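Local coordinates for protein ECXA (Escherichia coli, PDB 4L63) that binds a zinc ion and probably acts as a metallopeptidase of the metzincin type, at residues E3-E8 with S212-R217; R137-A142 with Y207-S212; A187-L192 with S227-E232. All coordinates share one frame; numbering follows the deposited sequence.

Contact 1. Residues E3-E8 with S212-R217; sequences ERTPNE and SHYLER
Glu3 and Tyr214 make the polar link between the N-terminal tail and the last turn of helix 207-215, a helix C-terminus closed by Glu216, whose positive phi marks the departure from helical angles. The single hydrogen bond across the contact runs from Glu3 N to Tyr214 O, 2.9 Å long. Its N-H...O angle of 160° and its position in the carbonyl plane indicate a well-directed bond to a terminal helix carbonyl.

Charged and polar side chains supply the second group of contacts. Glu3 has CG anti to its own carbonyl carbon (chi1 -87°) and is extended beyond it; the Glu3 and His213 side chains cross at about a right angle, with carboxylate and ring planes 82° apart. Glu3 OE1 approaches CE1 of His213 to 3.0 Å. The geometry toward ND1 is too poor for a hydrogen bond. On Glu216, OE2 lies 3.3 Å from Glu3 CG, while the two OE2 atoms of Glu3 and Glu216 are 4.2 Å apart; this like-charge pair may raise the proton affinity of either acid.

The tyrosine ring meets oxygen rather than carbon. Glu3 O lies 3.3 Å from Tyr214 CD1, and this same carbonyl is hydrogen-bonded by Asn193 ND2, as Thr5 N is by Asn193 OD1, so a loop secures the tail from a second direction. Arg4 and Asn7 reach other protein chains of the assembly. Thr5 OG1, whose hydrogen-bond partner is Gln194 O, comes obliquely to the ring, 3.1 Å from Tyr214 CD1.

Contact 2. Residues R137-A142 with Y207-S212; sequences RGAIPA and YIDRLS
Ile140, with chi1 of 50° setting CG2 anti to its carbonyl carbon, and Ile208, with CG2 anti to its backbone N, turn these methyls toward each other. Ile140 follows closely on the Schellman motif that ends helix 131-137, in which Gly138 has positive phi (80°) and two bonds return to the last turn. The two CG2 atoms of Ile140 and Ile208 are 3.7 Å apart, a close methyl-methyl contact.

Directly after the Schellman turn, Ala139 points its CB at helix 207-215. That methyl is 3.8 Å from Ser212 CB and touches Asp209 OD1 at 3.9 Å, with Ile208 CG2 a little farther away, so one small side chain is met by three residues on one side of the helix. The backbone of Ala139 also hydrogen-bonds with that of Val219.

The apolar part of the contact continues beyond the two segments: Leu134 of helix 131-137 touches Ala139, Ile140, Ile208 and Asp209 together. Ile208 additionally packs on Leu152 and Ile156 of helix 146-165, which carries the zinc ligands His160 and His164; the side chain of Ile208 lies about 11 Å from that of His160. The contact therefore joins the turn after helix 131-137 to a helix packed against the metal-binding one. Asp209 OD1 and Arg137 NE are 4.9 Å apart, too far for a salt bridge. Ser212 OG, which donates a hydrogen bond to Arg217 O, lies 3.3 Å from Ala139 CA.

Contact 3. Residues A187-L192 with S227-E232; sequences ARCRLL and SRNDIE
Asn229 and Cys189 form the hydrogen bond of this contact: Asn229 ND2 donates to Cys189 O over 3.1 Å. The N-H...O angle is 169° and the acceptor lies essentially in the amide plane of Asn229, although the donor is tilted from the plane of the carbonyl. ND2 also donates to Lys10 O. Asn229 OD1 accepts from Gln194 NE2 and, at 3.0 Å, from Arg228 NH1, OD1 lying close to the guanidinium plane. Partners on both the oxygen and the nitrogen hold the Asn229 amide in one rotation.

Packing around the Arg228 guanidinium is two-sided. Over one face stand Leu192 CD1, 3.7 Å from Arg228 NE, and Cys189 SG, 3.9 Å above the plane and displaced toward the rim. Glu232 CG, from one turn further along the same helix, lies over the opposite face, also toward the rim. The edge is taken by Asn229 OD1, and NH1 has a further hydrogen bond to Ser251 OG, so carbon and sulfur lie over the two faces while oxygen partners take N-H groups.

Helix 228-239 starts with a capping box: Ser227 OG accepts from Asp230 N, and Asp230 OD2 accepts from Ser227 N at 2.9 Å, met from above the carboxylate plane. Ser227 is the N-cap residue, and the residues that touch 187-192 occupy the helix's first turns.

A disulfide and close van der Waals contacts complete the set. Cys189 is joined to Cys252 by the disulfide, tying the loop after strand 181-186 to the C-terminal region. Cys189 CB lies 3.5 Å from Asn229 OD1. Farther along the helix, Ala187 CB rests 3.7 Å from Glu232 C and meets the Glu232 side chain at CB, 3.8 Å away.

In the fold
Contacts 1 and 2 use the same helix, 207-215, and share Ser212, yet differ in place: contact 2 is buried, contact 1 at the surface. Accordingly contact 2 relies on methyl packing without a hydrogen bond between its segments, whereas contact 1 combines a backbone bond with charged side chains. Contact 3, partly buried, sets the loop after strand 181-186 against helix 228-239, the next helix in the chain, and mixes amide bonding, guanidinium packing and a disulfide-bearing cysteine. Contacts 1 and 3 touch directly, with Asn7 ND2 3.4 Å from Arg190 CD, and both have residues reaching other protein chains. Contacts 2 and 3 do not touch, their nearest atoms about 6 Å apart.

Contact 1. Residues E3-E8 with S212-R217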
# COMPACT_ATOMS: atom_id res chain seq x y z
N GLU A 3 -5.76 7.64 16.93
CA GLU A 3 -4.43 7.05 16.97
C GLU A 3 -4.24 6.05 15.84
O GLU A 3 -5.16 5.79 15.07
CB GLU A 3 -4.19 6.37 18.32
CG GLU A 3 -3.66 7.30 19.39
CD GLU A 3 -3.18 6.54 20.61
OE1 GLU A 3 -2.85 5.35 20.46
OE2 GLU A 3 -3.15 7.13 21.71
N ARG A 4 -3.05 5.47 15.76
CA ARG A 4 -2.78 4.53 14.68
C ARG A 4 -2.91 3.09 15.15
O ARG A 4 -2.10 2.59 15.92
CB ARG A 4 -1.39 4.76 14.11
CG ARG A 4 -1.29 4.33 12.65
CD ARG A 4 0.04 3.71 12.37
NE ARG A 4 0.14 3.25 10.99
CZ ARG A 4 0.95 3.78 10.08
NH1 ARG A 4 1.73 4.80 10.39
NH2 ARG A 4 0.98 3.28 8.85
N THR A 5 -3.95 2.42 14.65
CA THR A 5 -4.19 1.02 14.97
C THR A 5 -3.07 0.15 14.44
O THR A 5 -2.71 0.25 13.27
CB THR A 5 -5.53 0.56 14.40
OG1 THR A 5 -6.56 1.42 14.88
CG2 THR A 5 -5.84 -0.88 14.81
N PRO A 6 -2.48 -0.69 15.31
CA PRO A 6 -1.42 -1.62 14.90
C PRO A 6 -1.90 -2.56 13.80
O PRO A 6 -3.07 -2.93 13.78
CB PRO A 6 -1.10 -2.39 16.19
CG PRO A 6 -1.57 -1.51 17.29
CD PRO A 6 -2.75 -0.75 16.76
N ASN A 7 -1.01 -2.95 12.88
CA ASN A 7 -1.39 -3.84 11.78
C ASN A 7 -2.06 -5.11 12.27
O ASN A 7 -3.04 -5.58 11.68
CB ASN A 7 -0.16 -4.18 10.94
CG ASN A 7 0.29 -3.02 10.09
OD1 ASN A 7 -0.48 -2.07 9.88
ND2 ASN A 7 1.52 -3.07 9.60
N GLU A 8 -1.55 -5.67 13.36
CA GLU A 8 -2.07 -6.94 13.87
C GLU A 8 -3.55 -6.84 14.25
O GLU A 8 -4.28 -7.82 14.18
CB GLU A 8 -1.25 -7.42 15.07
CG GLU A 8 -1.64 -8.82 15.60
CD GLU A 8 -1.54 -9.93 14.56
OE1 GLU A 8 -0.79 -9.78 13.56
OE2 GLU A 8 -2.21 -10.98 14.74
N SER A 212 -11.14 2.10 22.36
CA SER A 212 -10.93 3.35 23.10
C SER A 212 -9.53 3.89 22.88
O SER A 212 -9.34 5.10 22.71
CB SER A 212 -11.17 3.13 24.59
OG SER A 212 -10.70 4.23 25.34
N HIS A 213 -8.55 2.99 22.88
CA HIS A 213 -7.16 3.34 22.64
C HIS A 213 -7.03 4.04 21.29
O HIS A 213 -6.26 4.99 21.15
CB HIS A 213 -6.30 2.07 22.70
CG HIS A 213 -4.82 2.31 22.64
ND1 HIS A 213 -4.14 2.49 21.45
CD2 HIS A 213 -3.89 2.38 23.62
CE1 HIS A 213 -2.86 2.66 21.70
NE2 HIS A 213 -2.68 2.61 23.01
N TYR A 214 -7.81 3.58 20.32
CA TYR A 214 -7.82 4.16 18.98
C TYR A 214 -8.55 5.51 18.94
O TYR A 214 -8.08 6.46 18.31
CB TYR A 214 -8.47 3.19 18.00
CG TYR A 214 -8.89 3.79 16.68
CD1 TYR A 214 -7.95 4.12 15.70
CD2 TYR A 214 -10.24 3.98 16.38
CE1 TYR A 214 -8.34 4.65 14.48
CE2 TYR A 214 -10.63 4.51 15.16
CZ TYR A 214 -9.68 4.84 14.22
OH TYR A 214 -10.07 5.37 13.01
N LEU A 215 -9.70 5.58 19.60
CA LEU A 215 -10.52 6.78 19.56
C LEU A 215 -9.97 7.89 20.45
O LEU A 215 -10.37 9.05 20.33
CB LEU A 215 -11.95 6.45 19.97
CG LEU A 215 -12.75 5.72 18.90
CD1 LEU A 215 -14.10 5.29 19.43
CD2 LEU A 215 -12.90 6.59 17.66
N GLU A 216 -9.05 7.52 21.34
CA GLU A 216 -8.44 8.44 22.30
C GLU A 216 -9.49 9.11 23.20
O GLU A 216 -9.36 10.27 23.58
CB GLU A 216 -7.61 9.50 21.57
CG GLU A 216 -6.17 9.07 21.33
CD GLU A 216 -5.30 10.21 20.84
OE1 GLU A 216 -4.89 11.05 21.67
OE2 GLU A 216 -5.01 10.26 19.62
N ARG A 217 -10.53 8.35 23.53
CA ARG A 217 -11.62 8.82 24.38
C ARG A 217 -12.49 7.62 24.75
O ARG A 217 -12.31 6.53 24.19
CB ARG A 217 -12.44 9.89 23.66
CG ARG A 217 -12.93 9.48 22.30
CD ARG A 217 -13.89 10.51 21.72
NE ARG A 217 -14.55 10.02 20.51
CZ ARG A 217 -15.53 9.12 20.51
NH1 ARG A 217 -16.06 8.73 19.36
NH2 ARG A 217 -15.98 8.62 21.65

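Contact 2. Residues R137-A142 with Y207-S212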
# COMPACT_ATOMS: atom_id res chain seq x y z
N ARG A 137 -9.66 3.08 33.35
CA ARG A 137 -8.75 3.33 32.23
C ARG A 137 -9.41 4.30 31.25
O ARG A 137 -8.76 4.82 30.34
CB ARG A 137 -8.36 2.03 31.53
CG ARG A 137 -6.91 1.61 31.78
CD ARG A 137 -5.93 2.73 31.45
NE ARG A 137 -5.96 3.12 30.04
CZ ARG A 137 -5.74 4.35 29.59
NH1 ARG A 137 -5.47 5.33 30.45
NH2 ARG A 137 -5.79 4.61 28.30
N GLY A 138 -10.70 4.53 31.43
CA GLY A 138 -11.44 5.48 30.62
C GLY A 138 -11.84 4.92 29.26
O GLY A 138 -12.10 5.68 28.33
N ALA A 139 -11.90 3.60 29.16
CA ALA A 139 -12.33 2.95 27.93
C ALA A 139 -13.83 3.10 27.73
O ALA A 139 -14.33 3.08 26.61
CB ALA A 139 -11.93 1.48 27.94
N ILE A 140 -14.55 3.23 28.85
CA ILE A 140 -15.98 3.48 28.81
C ILE A 140 -16.29 4.70 29.68
O ILE A 140 -15.62 4.92 30.69
CB ILE A 140 -16.80 2.27 29.31
CG1 ILE A 140 -16.26 1.76 30.65
CG2 ILE A 140 -16.79 1.15 28.27
CD1 ILE A 140 -17.06 0.61 31.24
N PRO A 141 -17.29 5.50 29.29
CA PRO A 141 -17.61 6.69 30.08
C PRO A 141 -18.11 6.33 31.48
O PRO A 141 -18.95 5.44 31.61
CB PRO A 141 -18.71 7.38 29.26
CG PRO A 141 -19.33 6.27 28.47
CD PRO A 141 -18.21 5.33 28.15
N ALA A 142 -17.59 7.01 32.50
CA ALA A 142 -18.05 6.79 33.88
C ALA A 142 -19.54 7.06 33.99
O ALA A 142 -20.20 6.64 34.94
CB ALA A 142 -17.27 7.68 34.84
N TYR A 207 -11.78 -5.75 23.02
CA TYR A 207 -12.18 -4.89 21.91
C TYR A 207 -12.47 -3.46 22.36
O TYR A 207 -12.09 -2.50 21.69
CB TYR A 207 -13.41 -5.47 21.21
CG TYR A 207 -14.00 -4.57 20.15
CD1 TYR A 207 -13.35 -4.38 18.93
CD2 TYR A 207 -15.19 -3.90 20.37
CE1 TYR A 207 -13.89 -3.56 17.96
CE2 TYR A 207 -15.74 -3.07 19.40
CZ TYR A 207 -15.09 -2.91 18.20
OH TYR A 207 -15.63 -2.08 17.24
N ILE A 208 -13.16 -3.32 23.49
CA ILE A 208 -13.53 -1.99 23.98
C ILE A 208 -12.30 -1.17 24.30
O ILE A 208 -12.18 -0.01 23.92
CB ILE A 208 -14.42 -2.07 25.22
CG1 ILE A 208 -15.72 -2.81 24.91
CG2 ILE A 208 -14.72 -0.67 25.74
CD1 ILE A 208 -16.70 -2.83 26.07
N ASP A 209 -11.37 -1.80 25.02
CA ASP A 209 -10.12 -1.16 25.39
C ASP A 209 -9.30 -0.78 24.16
O ASP A 209 -8.74 0.31 24.10
CB ASP A 209 -9.31 -2.08 26.31
CG ASP A 209 -8.17 -1.35 27.00
OD1 ASP A 209 -8.40 -0.24 27.52
OD2 ASP A 209 -7.05 -1.90 27.02
N ARG A 210 -9.22 -1.67 23.18
CA ARG A 210 -8.48 -1.37 21.96
C ARG A 210 -9.18 -0.27 21.16
O ARG A 210 -8.52 0.60 20.59
CB ARG A 210 -8.29 -2.62 21.10
CG ARG A 210 -7.54 -3.76 21.79
CD ARG A 210 -6.34 -3.23 22.55
NE ARG A 210 -5.38 -2.56 21.67
CZ ARG A 210 -4.46 -1.71 22.09
NH1 ARG A 210 -4.37 -1.39 23.38
NH2 ARG A 210 -3.63 -1.14 21.21
N LEU A 211 -10.51 -0.31 21.13
CA LEU A 211 -11.27 0.69 20.39
C LEU A 211 -11.11 2.07 21.04
O LEU A 211 -10.96 3.08 20.34
CB LEU A 211 -12.75 0.31 20.33
CG LEU A 211 -13.63 1.25 19.50
CD1 LEU A 211 -13.07 1.38 18.09
CD2 LEU A 211 -15.08 0.78 19.47
N SER A 212 -11.14 2.10 22.36
CA SER A 212 -10.93 3.35 23.10
C SER A 212 -9.53 3.89 22.88
O SER A 212 -9.34 5.10 22.71
CB SER A 212 -11.17 3.13 24.59
OG SER A 212 -10.70 4.23 25.34

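Contact 3. Residues A187-L192 with S227-E232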
# COMPACT_ATOMS: atom_id res chain seq x y z
N ALA A 187 -8.12 -9.57 2.30
CA ALA A 187 -8.42 -8.14 2.25
C ALA A 187 -7.42 -7.27 3.00
O ALA A 187 -7.80 -6.24 3.57
CB ALA A 187 -9.84 -7.89 2.79
N ARG A 188 -6.15 -7.67 3.02
CA ARG A 188 -5.15 -6.91 3.77
C ARG A 188 -5.09 -5.45 3.34
O ARG A 188 -5.07 -5.14 2.14
CB ARG A 188 -3.77 -7.53 3.61
CG ARG A 188 -2.66 -6.65 4.18
CD ARG A 188 -1.31 -7.21 3.78
NE ARG A 188 -1.11 -8.49 4.43
CZ ARG A 188 0.05 -9.14 4.45
NH1 ARG A 188 0.14 -10.30 5.09
NH2 ARG A 188 1.11 -8.62 3.85
N CYS A 189 -5.05 -4.57 4.32
CA CYS A 189 -4.81 -3.16 4.04
C CYS A 189 -4.14 -2.52 5.24
O CYS A 189 -4.77 -2.27 6.26
CB CYS A 189 -6.10 -2.44 3.69
SG CYS A 189 -5.79 -0.68 3.32
N ARG A 190 -2.83 -2.32 5.12
CA ARG A 190 -2.06 -1.67 6.17
C ARG A 190 -1.91 -0.18 5.95
O ARG A 190 -1.60 0.56 6.89
CB ARG A 190 -0.68 -2.31 6.29
CG ARG A 190 -0.72 -3.73 6.83
CD ARG A 190 0.62 -4.40 6.61
NE ARG A 190 0.89 -4.55 5.19
CZ ARG A 190 1.89 -5.28 4.70
NH1 ARG A 190 2.71 -5.91 5.53
NH2 ARG A 190 2.07 -5.37 3.39
N LEU A 191 -2.14 0.27 4.72
CA LEU A 191 -1.91 1.70 4.40
C LEU A 191 -3.01 2.65 4.87
O LEU A 191 -2.78 3.85 4.98
CB LEU A 191 -1.71 1.86 2.89
CG LEU A 191 -0.36 1.34 2.37
CD1 LEU A 191 -0.36 1.29 0.84
CD2 LEU A 191 0.77 2.24 2.86
N LEU A 192 -4.21 2.14 5.14
CA LEU A 192 -5.31 3.03 5.53
C LEU A 192 -5.61 2.88 7.03
O LEU A 192 -5.92 1.79 7.49
CB LEU A 192 -6.57 2.73 4.71
CG LEU A 192 -6.48 3.06 3.21
CD1 LEU A 192 -7.71 2.57 2.44
CD2 LEU A 192 -6.28 4.54 2.98
N SER A 227 -14.87 -2.99 11.17
CA SER A 227 -13.92 -2.01 10.65
C SER A 227 -13.96 -1.98 9.13
O SER A 227 -14.64 -2.80 8.51
CB SER A 227 -12.51 -2.33 11.11
OG SER A 227 -12.06 -3.52 10.49
N ARG A 228 -13.24 -1.04 8.52
CA ARG A 228 -13.11 -1.01 7.07
C ARG A 228 -12.63 -2.36 6.54
O ARG A 228 -13.20 -2.91 5.60
CB ARG A 228 -12.15 0.08 6.60
CG ARG A 228 -12.05 0.15 5.07
CD ARG A 228 -10.61 0.31 4.61
NE ARG A 228 -10.49 0.30 3.15
CZ ARG A 228 -9.97 -0.72 2.46
NH1 ARG A 228 -9.53 -1.80 3.10
NH2 ARG A 228 -9.89 -0.64 1.14
N ASN A 229 -11.58 -2.90 7.16
CA ASN A 229 -11.04 -4.17 6.68
C ASN A 229 -12.00 -5.34 6.94
O ASN A 229 -12.06 -6.28 6.14
CB ASN A 229 -9.67 -4.46 7.30
CG ASN A 229 -8.58 -3.56 6.72
OD1 ASN A 229 -8.86 -2.72 5.87
ND2 ASN A 229 -7.35 -3.75 7.16
N ASP A 230 -12.74 -5.29 8.05
CA ASP A 230 -13.77 -6.31 8.31
C ASP A 230 -14.77 -6.37 7.16
O ASP A 230 -15.15 -7.45 6.70
CB ASP A 230 -14.52 -6.01 9.62
CG ASP A 230 -13.69 -6.29 10.85
OD1 ASP A 230 -12.72 -7.08 10.78
OD2 ASP A 230 -14.01 -5.71 11.91
N ILE A 231 -15.20 -5.20 6.71
CA ILE A 231 -16.17 -5.10 5.62
C ILE A 231 -15.59 -5.64 4.32
O ILE A 231 -16.24 -6.40 3.61
CB ILE A 231 -16.63 -3.64 5.42
CG1 ILE A 231 -17.38 -3.13 6.65
CG2 ILE A 231 -17.49 -3.51 4.17
CD1 ILE A 231 -18.64 -3.92 7.00
N GLU A 232 -14.35 -5.26 4.00
CA GLU A 232 -13.68 -5.78 2.82
C GLU A 232 -13.46 -7.29 2.91
O GLU A 232 -13.48 -7.99 1.89
CB GLU A 232 -12.35 -5.06 2.60
CG GLU A 232 -12.51 -3.61 2.17
CD GLU A 232 -13.43 -3.46 0.98
OE1 GLU A 232 -13.20 -4.14 -0.05
OE2 GLU A 232 -14.39 -2.67 1.07